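Nucleoporin NUP82 (Chaetomium thermophilum, PDB 5CWW) probably serves as a structural component of the nuclear pore complex, its N-terminal domain assembling with parts of Nup159 and Nup145N. Local coordinates at residues 282-286 and 446-450; 264-270 and 298-302; 199-203 and 287-291. All coordinates share one frame. Residue numbers count along the deposited sequence, not the author numbering.

Interaction 1. Residues 282-286 and 446-450; sequences YALCP and VEAQW
Pro286 forms the apolar centre, preceded by a cis peptide bond, downstream of strand residues such as Ala283. Its CD lies 3.6 Å from Ala448 CB and 3.3 Å from Trp450 CZ2, the indole being brought there by chi1 m and chi2 -100°. Cys285, chi1 t, directs its thiol at the other segment, SG standing 3.7 Å from Glu447 C and 4.3 Å from Ala448 CB; farther back, Ala283 CB meets Val446 CG1 at 4.1 Å. The end-to-end directions of 283-286 and the irregular 446-450 differ by 64°, with CA atoms closest at Cys285-Ala448, 4.9 Å. At the polar edge Gln449 N donates to Cys285 O (3.0 Å, 169°), and Ala448 CA adds a CH...O contact to Cys285 O at 3.5 Å. Thus the loop after strand 437-441 of the following beta-propeller blade packs on the blade holding strand 281-284. Around it, strand 272-276 pairs with 281-284, Val446 and Gln449 touch Gln370 of strand 369-370, and Trp450 meets Trp333 of helix 321-338.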
ATOM      1  N   TYR B 282       4.102   4.638  -5.350  1.00 41.30           N
ATOM      2  CA  TYR B 282       3.682   5.957  -4.899  1.00 41.19           C
ATOM      3  C   TYR B 282       3.980   6.141  -3.418  1.00 39.88           C
ATOM      4  O   TYR B 282       4.129   5.168  -2.680  1.00 39.19           O
ATOM      5  CB  TYR B 282       2.184   6.159  -5.142  1.00 41.06           C
ATOM      6  CG  TYR B 282       1.786   6.245  -6.596  1.00 42.21           C
ATOM      7  CD1 TYR B 282       1.489   5.101  -7.322  1.00 43.32           C
ATOM      8  CD2 TYR B 282       1.688   7.472  -7.236  1.00 41.70           C
ATOM      9  CE1 TYR B 282       1.114   5.177  -8.649  1.00 43.72           C
ATOM     10  CE2 TYR B 282       1.317   7.558  -8.562  1.00 43.02           C
ATOM     11  CZ  TYR B 282       1.029   6.409  -9.263  1.00 43.52           C
ATOM     12  OH  TYR B 282       0.655   6.491 -10.584  1.00 44.59           O
ATOM     13  N   ALA B 283       4.045   7.396  -2.986  1.00 39.04           N
ATOM     14  CA  ALA B 283       4.229   7.716  -1.577  1.00 38.22           C
ATOM     15  C   ALA B 283       3.328   8.875  -1.167  1.00 40.52           C
ATOM     16  O   ALA B 283       3.123   9.812  -1.934  1.00 39.30           O
ATOM     17  CB  ALA B 283       5.688   8.049  -1.292  1.00 39.13           C
ATOM     18  N   LEU B 284       2.789   8.788   0.046  1.00 43.74           N
ATOM     19  CA  LEU B 284       1.984   9.853   0.636  1.00 46.51           C
ATOM     20  C   LEU B 284       2.623  10.322   1.930  1.00 43.49           C
ATOM     21  O   LEU B 284       2.800   9.530   2.853  1.00 41.11           O
ATOM     22  CB  LEU B 284       0.565   9.371   0.936  1.00 51.47           C
ATOM     23  CG  LEU B 284      -0.531   9.424  -0.121  1.00 56.21           C
ATOM     24  CD1 LEU B 284      -1.805   8.875   0.500  1.00 59.61           C
ATOM     25  CD2 LEU B 284      -0.760  10.836  -0.643  1.00 58.18           C
ATOM     26  N   CYS B 285       2.942  11.608   2.016  1.00 43.81           N
ATOM     27  CA  CYS B 285       3.605  12.134   3.204  1.00 46.04           C
ATOM     28  C   CYS B 285       3.333  13.625   3.393  1.00 47.52           C
ATOM     29  O   CYS B 285       3.485  14.397   2.451  1.00 46.02           O
ATOM     30  CB  CYS B 285       5.111  11.888   3.109  1.00 47.08           C
ATOM     31  SG  CYS B 285       6.072  12.644   4.426  1.00 47.94           S
ATOM     32  N   PRO B 286       2.952  14.044   4.615  1.00 51.76           N
ATOM     33  CA  PRO B 286       2.763  13.277   5.851  1.00 53.40           C
ATOM     34  C   PRO B 286       1.328  12.795   6.056  1.00 53.68           C
ATOM     35  O   PRO B 286       0.412  13.617   6.107  1.00 57.64           O
ATOM     36  CB  PRO B 286       3.145  14.286   6.930  1.00 53.92           C
ATOM     37  CG  PRO B 286       2.704  15.594   6.370  1.00 53.79           C
ATOM     38  CD  PRO B 286       2.771  15.486   4.858  1.00 52.82           C
ATOM     39  N   VAL B 446      12.267  11.172   0.366  1.00 53.32           N
ATOM     40  CA  VAL B 446      10.851  11.507   0.366  1.00 52.70           C
ATOM     41  C   VAL B 446      10.513  12.313   1.613  1.00 51.77           C
ATOM     42  O   VAL B 446      10.851  11.919   2.729  1.00 52.98           O
ATOM     43  CB  VAL B 446       9.972  10.245   0.305  1.00 51.65           C
ATOM     44  CG1 VAL B 446       8.481  10.605   0.404  1.00 50.57           C
ATOM     45  CG2 VAL B 446      10.247   9.484  -0.976  1.00 53.24           C
ATOM     46  N   GLU B 447       9.859  13.452   1.410  1.00 51.01           N
ATOM     47  CA  GLU B 447       9.514  14.352   2.501  1.00 50.28           C
ATOM     48  C   GLU B 447       8.096  14.890   2.343  1.00 49.34           C
ATOM     49  O   GLU B 447       7.436  14.653   1.329  1.00 46.73           O
ATOM     50  CB  GLU B 447      10.513  15.509   2.567  1.00 55.24           C
ATOM     51  CG  GLU B 447      10.655  16.277   1.262  1.00 59.51           C
ATOM     52  CD  GLU B 447      11.701  17.372   1.338  1.00 65.27           C
ATOM     53  OE1 GLU B 447      12.033  17.806   2.462  1.00 67.24           O
ATOM     54  OE2 GLU B 447      12.200  17.789   0.273  1.00 68.10           O
ATOM     55  N   ALA B 448       7.642  15.621   3.355  1.00 49.88           N
ATOM     56  CA  ALA B 448       6.302  16.192   3.364  1.00 49.87           C
ATOM     57  C   ALA B 448       6.082  17.089   2.156  1.00 50.92           C
ATOM     58  O   ALA B 448       6.881  17.986   1.885  1.00 53.25           O
ATOM     59  CB  ALA B 448       6.079  16.970   4.640  1.00 50.66           C
ATOM     60  N   GLN B 449       4.999  16.836   1.429  1.00 49.47           N
ATOM     61  CA  GLN B 449       4.617  17.686   0.310  1.00 50.08           C
ATOM     62  C   GLN B 449       3.103  17.750   0.143  1.00 48.78           C
ATOM     63  O   GLN B 449       2.393  16.762   0.351  1.00 48.47           O
ATOM     64  CB  GLN B 449       5.261  17.190  -0.989  1.00 53.85           C
ATOM     65  CG  GLN B 449       6.771  17.367  -1.032  1.00 57.75           C
ATOM     66  CD  GLN B 449       7.349  17.203  -2.423  1.00 62.53           C
ATOM     67  OE1 GLN B 449       6.703  17.521  -3.424  1.00 64.15           O
ATOM     68  NE2 GLN B 449       8.577  16.705  -2.493  1.00 63.86           N
ATOM     69  N   TRP B 450       2.628  18.938  -0.214  1.00 49.52           N
ATOM     70  CA  TRP B 450       1.224  19.174  -0.522  1.00 49.32           C
ATOM     71  C   TRP B 450       1.112  19.832  -1.886  1.00 51.97           C
ATOM     72  O   TRP B 450       2.067  20.439  -2.367  1.00 52.56           O
ATOM     73  CB  TRP B 450       0.570  20.071   0.533  1.00 50.88           C
ATOM     74  CG  TRP B 450       0.524  19.494   1.913  1.00 50.21           C
ATOM     75  CD1 TRP B 450      -0.541  18.887   2.506  1.00 50.93           C
ATOM     76  CD2 TRP B 450       1.583  19.482   2.879  1.00 49.21           C
ATOM     77  NE1 TRP B 450      -0.213  18.495   3.782  1.00 50.39           N
ATOM     78  CE2 TRP B 450       1.085  18.849   4.035  1.00 49.35           C
ATOM     79  CE3 TRP B 450       2.901  19.944   2.878  1.00 47.69           C
ATOM     80  CZ2 TRP B 450       1.860  18.664   5.179  1.00 48.08           C
ATOM     81  CZ3 TRP B 450       3.670  19.761   4.017  1.00 47.78           C
ATOM     82  CH2 TRP B 450       3.146  19.126   5.151  1.00 47.75           C
TER

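Interaction 2. Residues 264-270 and 298-302; sequences SGGWAPM and LIPSL
The loop 264-270 folds back through a type II' beta turn from Gly265 to Ala268, closed by Ala268 N to Gly265 O at 3.2 Å. Gly266 takes phi/psi of 56/-142, a positive phi that favours glycine at this position of the turn, and Trp267 follows at -83/-6. A short 3-10 segment, 268-269, comes next, with Met270 N bonded to Trp267 O at 2.9 Å. Opposite stands the first turn of helix 298-315, where Leu302 N meets Leu298 O at 3.0 Å. The backbones approach most closely at Gly266-Leu302, 5.9 Å between CA atoms, and at Gly265-Leu298, 6.4 Å.

Leu298 (t, p) and Leu302 (m, t), one helical turn apart, supply most of the helix's contact. Leu298 CD1 packs 3.4 Å from Gly266 O and 3.8 Å from Pro269 CG. Leu302 CD2 lies 3.5 Å from Gly266 C and makes a CH-pi contact over the face of Trp267, 3.7 Å from the centroid of its five-membered ring. The extended Met270 side chain (m, t, t) carries CE to both leucines, 3.8 Å from Leu298 CD2 and 3.5 Å from Leu302 CD1. At the margin one water accepts from Gly266 N and donates to Ser301 OG, each at 2.8 Å, while Ser301 OG itself donates to Leu298 O at 2.7 Å.

Trp333 and Met334 of helix 321-338 extend this apolar cluster. It is a helix-on-loop packing in which the connection between strands 254-258 and 272-276 of a beta-propeller blade receives a helix from the insertion between strands 281-284 and 369-370 of the same blade.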
ATOM      1  N   SER B 264      11.885   4.368  12.874  1.00 65.09           N
ATOM      2  CA  SER B 264      12.388   5.131  11.737  1.00 57.02           C
ATOM      3  C   SER B 264      12.347   6.613  12.057  1.00 55.54           C
ATOM      4  O   SER B 264      11.496   7.068  12.817  1.00 54.49           O
ATOM      5  CB  SER B 264      11.572   4.841  10.476  1.00 52.62           C
ATOM      6  OG  SER B 264      11.670   3.479  10.106  1.00 51.29           O
ATOM      7  N   GLY B 265      13.272   7.361  11.468  1.00 53.76           N
ATOM      8  CA  GLY B 265      13.378   8.786  11.715  1.00 54.07           C
ATOM      9  C   GLY B 265      12.849   9.598  10.555  1.00 52.54           C
ATOM     10  O   GLY B 265      12.308   9.052   9.591  1.00 48.81           O
ATOM     11  N   GLY B 266      13.010  10.912  10.654  1.00 56.06           N
ATOM     12  CA  GLY B 266      12.547  11.818   9.623  1.00 56.60           C
ATOM     13  C   GLY B 266      11.072  11.652   9.330  1.00 55.67           C
ATOM     14  O   GLY B 266      10.263  11.426  10.231  1.00 54.71           O
ATOM     15  N   TRP B 267      10.726  11.759   8.054  1.00 53.12           N
ATOM     16  CA  TRP B 267       9.339  11.693   7.623  1.00 51.30           C
ATOM     17  C   TRP B 267       8.835  10.260   7.470  1.00 50.13           C
ATOM     18  O   TRP B 267       7.652  10.045   7.206  1.00 50.47           O
ATOM     19  CB  TRP B 267       9.172  12.427   6.297  1.00 50.71           C
ATOM     20  CG  TRP B 267       9.477  13.888   6.369  1.00 51.87           C
ATOM     21  CD1 TRP B 267      10.605  14.514   5.923  1.00 51.94           C
ATOM     22  CD2 TRP B 267       8.639  14.913   6.916  1.00 53.04           C
ATOM     23  NE1 TRP B 267      10.520  15.865   6.158  1.00 53.10           N
ATOM     24  CE2 TRP B 267       9.323  16.135   6.767  1.00 53.59           C
ATOM     25  CE3 TRP B 267       7.378  14.913   7.519  1.00 53.45           C
ATOM     26  CZ2 TRP B 267       8.787  17.347   7.199  1.00 55.03           C
ATOM     27  CZ3 TRP B 267       6.848  16.117   7.949  1.00 54.97           C
ATOM     28  CH2 TRP B 267       7.551  17.316   7.785  1.00 55.65           C
ATOM     29  N   ALA B 268       9.732   9.292   7.629  1.00 49.19           N
ATOM     30  CA  ALA B 268       9.417   7.888   7.365  1.00 47.80           C
ATOM     31  C   ALA B 268       8.164   7.387   8.094  1.00 46.41           C
ATOM     32  O   ALA B 268       7.304   6.758   7.481  1.00 44.92           O
ATOM     33  CB  ALA B 268      10.614   7.013   7.728  1.00 48.20           C
ATOM     34  N   PRO B 269       8.040   7.673   9.400  1.00 49.42           N
ATOM     35  CA  PRO B 269       6.865   7.108  10.079  1.00 49.02           C
ATOM     36  C   PRO B 269       5.544   7.810   9.744  1.00 48.47           C
ATOM     37  O   PRO B 269       4.508   7.384  10.250  1.00 47.51           O
ATOM     38  CB  PRO B 269       7.202   7.263  11.567  1.00 50.53           C
ATOM     39  CG  PRO B 269       8.404   8.165  11.653  1.00 51.88           C
ATOM     40  CD  PRO B 269       8.833   8.551  10.274  1.00 51.54           C
ATOM     41  N   MET B 270       5.578   8.846   8.907  1.00 46.48           N
ATOM     42  CA  MET B 270       4.355   9.485   8.409  1.00 46.75           C
ATOM     43  C   MET B 270       4.181   9.259   6.914  1.00 43.61           C
ATOM     44  O   MET B 270       3.374   9.934   6.274  1.00 42.69           O
ATOM     45  CB  MET B 270       4.370  10.991   8.666  1.00 50.68           C
ATOM     46  CG  MET B 270       4.721  11.390  10.067  1.00 52.69           C
ATOM     47  SD  MET B 270       4.811  13.179  10.213  1.00 56.74           S
ATOM     48  CE  MET B 270       5.619  13.313  11.805  1.00 68.24           C
ATOM     49  N   LEU B 298      11.315  12.448  17.450  1.00 62.72           N
ATOM     50  CA  LEU B 298      10.807  12.654  16.093  1.00 58.88           C
ATOM     51  C   LEU B 298      10.610  14.136  15.773  1.00 59.53           C
ATOM     52  O   LEU B 298      11.157  14.643  14.795  1.00 57.78           O
ATOM     53  CB  LEU B 298       9.489  11.901  15.888  1.00 58.46           C
ATOM     54  CG  LEU B 298       8.981  11.865  14.443  1.00 59.04           C
ATOM     55  CD1 LEU B 298       9.927  11.063  13.553  1.00 59.55           C
ATOM     56  CD2 LEU B 298       7.576  11.294  14.368  1.00 57.80           C
ATOM     57  N   ILE B 299       9.826  14.825  16.599  1.00 60.57           N
ATOM     58  CA  ILE B 299       9.499  16.229  16.357  1.00 62.57           C
ATOM     59  C   ILE B 299      10.735  17.134  16.323  1.00 67.85           C
ATOM     60  O   ILE B 299      10.865  17.952  15.412  1.00 70.06           O
ATOM     61  CB  ILE B 299       8.503  16.755  17.419  1.00 61.91           C
ATOM     62  CG1 ILE B 299       7.141  16.084  17.213  1.00 59.61           C
ATOM     63  CG2 ILE B 299       8.349  18.277  17.327  1.00 61.24           C
ATOM     64  CD1 ILE B 299       6.082  16.454  18.236  1.00 61.03           C
ATOM     65  N   PRO B 300      11.642  17.007  17.308  1.00 69.05           N
ATOM     66  CA  PRO B 300      12.827  17.872  17.253  1.00 68.99           C
ATOM     67  C   PRO B 300      13.708  17.620  16.027  1.00 64.26           C
ATOM     68  O   PRO B 300      14.289  18.569  15.499  1.00 64.77           O
ATOM     69  CB  PRO B 300      13.577  17.533  18.546  1.00 72.19           C
ATOM     70  CG  PRO B 300      13.026  16.231  18.997  1.00 71.17           C
ATOM     71  CD  PRO B 300      11.605  16.211  18.546  1.00 70.43           C
ATOM     72  N   SER B 301      13.804  16.372  15.581  1.00 62.54           N
ATOM     73  CA  SER B 301      14.606  16.060  14.404  1.00 62.08           C
ATOM     74  C   SER B 301      13.970  16.654  13.147  1.00 61.50           C
ATOM     75  O   SER B 301      14.670  17.169  12.277  1.00 61.66           O
ATOM     76  CB  SER B 301      14.778  14.546  14.245  1.00 62.05           C
ATOM     77  OG  SER B 301      13.599  13.943  13.743  1.00 60.29           O
ATOM     78  N   LEU B 302      12.645  16.590  13.057  1.00 60.51           N
ATOM     79  CA  LEU B 302      11.934  17.169  11.920  1.00 61.37           C
ATOM     80  C   LEU B 302      12.052  18.689  11.891  1.00 62.19           C
ATOM     81  O   LEU B 302      12.244  19.277  10.828  1.00 60.18           O
ATOM     82  CB  LEU B 302      10.457  16.766  11.941  1.00 62.90           C
ATOM     83  CG  LEU B 302      10.148  15.321  11.544  1.00 62.61           C
ATOM     84  CD1 LEU B 302       8.682  15.005  11.801  1.00 63.24           C
ATOM     85  CD2 LEU B 302      10.499  15.070  10.084  1.00 62.34           C
TER
HETATM   86  O   HOH W   1      14.416  11.374  13.015  1.00 64.59           O

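Interaction 3. Residues 199-203 and 287-291; sequences VRVWE and LLPQR
Glu203 reaches across with chi1 m and chi2 t, which brings OE2 to Gln290 N, the donor of a hydrogen bond of 2.6 Å (158°). The same OE2 lies 3.3 Å from Pro289 CB and has a second partner in Thr216. Val201, chi1 t, sets CG1 3.9 Å from Pro289 CB and CG2 4.5 Å from Leu287 CD1, and Val199, also t, meets Leu287 CD2 through CG1 at 4.2 Å. Leu287 adopts t, p, so both its methyls are offered to the valines. Residues 199, 201 and 203 thus share one face of the strand, whereas Trp202 points away. The irregular segment 287-291 runs only 14° from the strand direction, but Val201 and Pro289 stay 6.5 Å apart at CA, so side chains bridge the gap. The apolar part, joining strand 198-203 to the segment after strand 281-284, is consistent with beta-propeller interblade packing. Leu287 also touches Leu217 and Ile219 of strand 217-220, beside strand 198-203, and with Val199 reaches Leu272 of strand 272-276 in the next sheet.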
ATOM      1  N   VAL B 199      -7.641   5.234   0.281  1.00 43.10           N
ATOM      2  CA  VAL B 199      -6.941   5.128   1.553  1.00 43.64           C
ATOM      3  C   VAL B 199      -7.854   5.620   2.665  1.00 45.14           C
ATOM      4  O   VAL B 199      -8.378   6.733   2.600  1.00 45.17           O
ATOM      5  CB  VAL B 199      -5.628   5.941   1.552  1.00 42.00           C
ATOM      6  CG1 VAL B 199      -4.919   5.835   2.899  1.00 41.08           C
ATOM      7  CG2 VAL B 199      -4.713   5.466   0.432  1.00 42.57           C
ATOM      8  N   ARG B 200      -8.051   4.782   3.676  1.00 45.27           N
ATOM      9  CA  ARG B 200      -8.936   5.118   4.784  1.00 47.99           C
ATOM     10  C   ARG B 200      -8.254   4.927   6.131  1.00 48.16           C
ATOM     11  O   ARG B 200      -7.744   3.849   6.438  1.00 49.96           O
ATOM     12  CB  ARG B 200     -10.212   4.277   4.713  1.00 49.07           C
ATOM     13  CG  ARG B 200     -11.248   4.836   3.749  1.00 52.61           C
ATOM     14  CD  ARG B 200     -12.491   3.968   3.705  1.00 57.69           C
ATOM     15  NE  ARG B 200     -12.380   2.921   2.692  1.00 60.32           N
ATOM     16  CZ  ARG B 200     -12.978   2.936   1.504  1.00 62.86           C
ATOM     17  NH1 ARG B 200     -13.765   3.940   1.148  1.00 62.26           N
ATOM     18  NH2 ARG B 200     -12.795   1.925   0.669  1.00 62.97           N
ATOM     19  N   VAL B 201      -8.238   6.001   6.914  1.00 47.60           N
ATOM     20  CA  VAL B 201      -7.688   5.984   8.262  1.00 47.14           C
ATOM     21  C   VAL B 201      -8.811   5.806   9.287  1.00 49.64           C
ATOM     22  O   VAL B 201      -9.730   6.626   9.360  1.00 51.76           O
ATOM     23  CB  VAL B 201      -6.916   7.283   8.565  1.00 43.93           C
ATOM     24  CG1 VAL B 201      -6.301   7.226   9.963  1.00 44.47           C
ATOM     25  CG2 VAL B 201      -5.835   7.528   7.507  1.00 41.99           C
ATOM     26  N   TRP B 202      -8.732   4.734  10.071  1.00 49.09           N
ATOM     27  CA  TRP B 202      -9.700   4.461  11.133  1.00 50.74           C
ATOM     28  C   TRP B 202      -9.027   4.611  12.487  1.00 53.13           C
ATOM     29  O   TRP B 202      -7.977   4.013  12.724  1.00 55.46           O
ATOM     30  CB  TRP B 202     -10.279   3.051  11.003  1.00 49.27           C
ATOM     31  CG  TRP B 202     -10.635   2.648   9.605  1.00 48.54           C
ATOM     32  CD1 TRP B 202      -9.774   2.249   8.622  1.00 47.30           C
ATOM     33  CD2 TRP B 202     -11.949   2.578   9.038  1.00 50.32           C
ATOM     34  NE1 TRP B 202     -10.470   1.945   7.478  1.00 47.45           N
ATOM     35  CE2 TRP B 202     -11.808   2.139   7.707  1.00 50.36           C
ATOM     36  CE3 TRP B 202     -13.232   2.848   9.526  1.00 52.75           C
ATOM     37  CZ2 TRP B 202     -12.899   1.965   6.858  1.00 51.76           C
ATOM     38  CZ3 TRP B 202     -14.314   2.676   8.681  1.00 54.92           C
ATOM     39  CH2 TRP B 202     -14.141   2.238   7.364  1.00 53.39           C
ATOM     40  N   GLU B 203      -9.629   5.401  13.371  1.00 52.11           N
ATOM     41  CA  GLU B 203      -9.093   5.600  14.716  1.00 52.08           C
ATOM     42  C   GLU B 203     -10.026   4.973  15.744  1.00 52.97           C
ATOM     43  O   GLU B 203     -11.026   5.568  16.145  1.00 55.01           O
ATOM     44  CB  GLU B 203      -8.893   7.089  14.987  1.00 52.51           C
ATOM     45  CG  GLU B 203      -7.864   7.721  14.052  1.00 50.25           C
ATOM     46  CD  GLU B 203      -7.690   9.207  14.275  1.00 51.44           C
ATOM     47  OE1 GLU B 203      -7.414   9.614  15.422  1.00 52.03           O
ATOM     48  OE2 GLU B 203      -7.838   9.969  13.297  1.00 50.77           O
ATOM     49  N   LEU B 287       1.144  11.484   6.178  1.00 51.99           N
ATOM     50  CA  LEU B 287      -0.173  10.909   6.423  1.00 48.87           C
ATOM     51  C   LEU B 287      -0.339  10.615   7.910  1.00 46.30           C
ATOM     52  O   LEU B 287       0.315   9.718   8.445  1.00 49.13           O
ATOM     53  CB  LEU B 287      -0.368   9.631   5.604  1.00 49.28           C
ATOM     54  CG  LEU B 287      -1.737   8.959   5.736  1.00 50.38           C
ATOM     55  CD1 LEU B 287      -2.839   9.847   5.171  1.00 50.76           C
ATOM     56  CD2 LEU B 287      -1.736   7.602   5.051  1.00 50.75           C
ATOM     57  N   LEU B 288      -1.210  11.376   8.565  1.00 44.42           N
ATOM     58  CA  LEU B 288      -1.434  11.240  10.000  1.00 45.13           C
ATOM     59  C   LEU B 288      -2.917  11.090  10.327  1.00 50.21           C
ATOM     60  O   LEU B 288      -3.767  11.671   9.649  1.00 50.94           O
ATOM     61  CB  LEU B 288      -0.866  12.452  10.743  1.00 43.77           C
ATOM     62  CG  LEU B 288       0.656  12.552  10.872  1.00 44.09           C
ATOM     63  CD1 LEU B 288       1.040  13.921  11.411  1.00 47.43           C
ATOM     64  CD2 LEU B 288       1.200  11.459  11.776  1.00 42.88           C
ATOM     65  N   PRO B 289      -3.239  10.312  11.371  1.00 56.19           N
ATOM     66  CA  PRO B 289      -4.609  10.364  11.889  1.00 57.07           C
ATOM     67  C   PRO B 289      -4.866  11.693  12.598  1.00 55.79           C
ATOM     68  O   PRO B 289      -3.934  12.485  12.739  1.00 57.20           O
ATOM     69  CB  PRO B 289      -4.671   9.180  12.862  1.00 59.67           C
ATOM     70  CG  PRO B 289      -3.259   8.867  13.193  1.00 59.89           C
ATOM     71  CD  PRO B 289      -2.443   9.249  12.008  1.00 58.09           C
ATOM     72  N   GLN B 290      -6.104  11.935  13.022  1.00 53.90           N
ATOM     73  CA  GLN B 290      -6.460  13.195  13.672  1.00 53.05           C
ATOM     74  C   GLN B 290      -5.596  13.454  14.897  1.00 52.95           C
ATOM     75  O   GLN B 290      -5.287  14.601  15.220  1.00 51.69           O
ATOM     76  CB  GLN B 290      -7.935  13.194  14.078  1.00 57.57           C
ATOM     77  CG  GLN B 290      -8.892  13.175  12.907  1.00 61.36           C
ATOM     78  CD  GLN B 290     -10.343  13.275  13.333  1.00 67.39           C
ATOM     79  OE1 GLN B 290     -11.105  14.077  12.790  1.00 70.58           O
ATOM     80  NE2 GLN B 290     -10.736  12.455  14.299  1.00 68.22           N
ATOM     81  N   ARG B 291      -5.218  12.377  15.577  1.00 56.40           N
ATOM     82  CA  ARG B 291      -4.358  12.461  16.750  1.00 61.61           C
ATOM     83  C   ARG B 291      -3.243  11.434  16.624  1.00 60.63           C
ATOM     84  O   ARG B 291      -3.466  10.335  16.119  1.00 59.89           O
ATOM     85  CB  ARG B 291      -5.170  12.235  18.025  1.00 69.42           C
ATOM     86  CG  ARG B 291      -5.950  13.459  18.480  1.00 75.41           C
ATOM     87  CD  ARG B 291      -6.963  13.111  19.558  1.00 84.96           C
ATOM     88  NE  ARG B 291      -8.240  12.685  18.988  1.00 91.45           N
ATOM     89  CZ  ARG B 291      -9.235  13.508  18.663  1.00 96.85           C
ATOM     90  NH1 ARG B 291      -9.118  14.817  18.844  1.00 98.97           N
ATOM     91  NH2 ARG B 291     -10.356  13.018  18.151  1.00 98.36           N
TER

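Overall arrangement
Along the chain the segments come as 199-203, 264-270, 282-286, 287-291, 298-302 and 446-450, so every pair of interactions crosses. The centres of interaction 1 and interaction 2 lie about 12 Å apart. Interaction 3 is centred about 15 Å from the centre of interaction 1 and about 17 Å from that of interaction 2. Interactions 1 and 2 share a core around Trp267, whose CH2 packs 3.5 Å from Ala448 CB. Interaction 3 continues directly from the 282-286 segment and meets interaction 2 where Met270 O lies 2.7 Å from Leu287 N, probably a hydrogen bond. Together they join the sheet containing 281-284 to the preceding sheet, to its inserted helices and to the 446-450 loop from the following sheet.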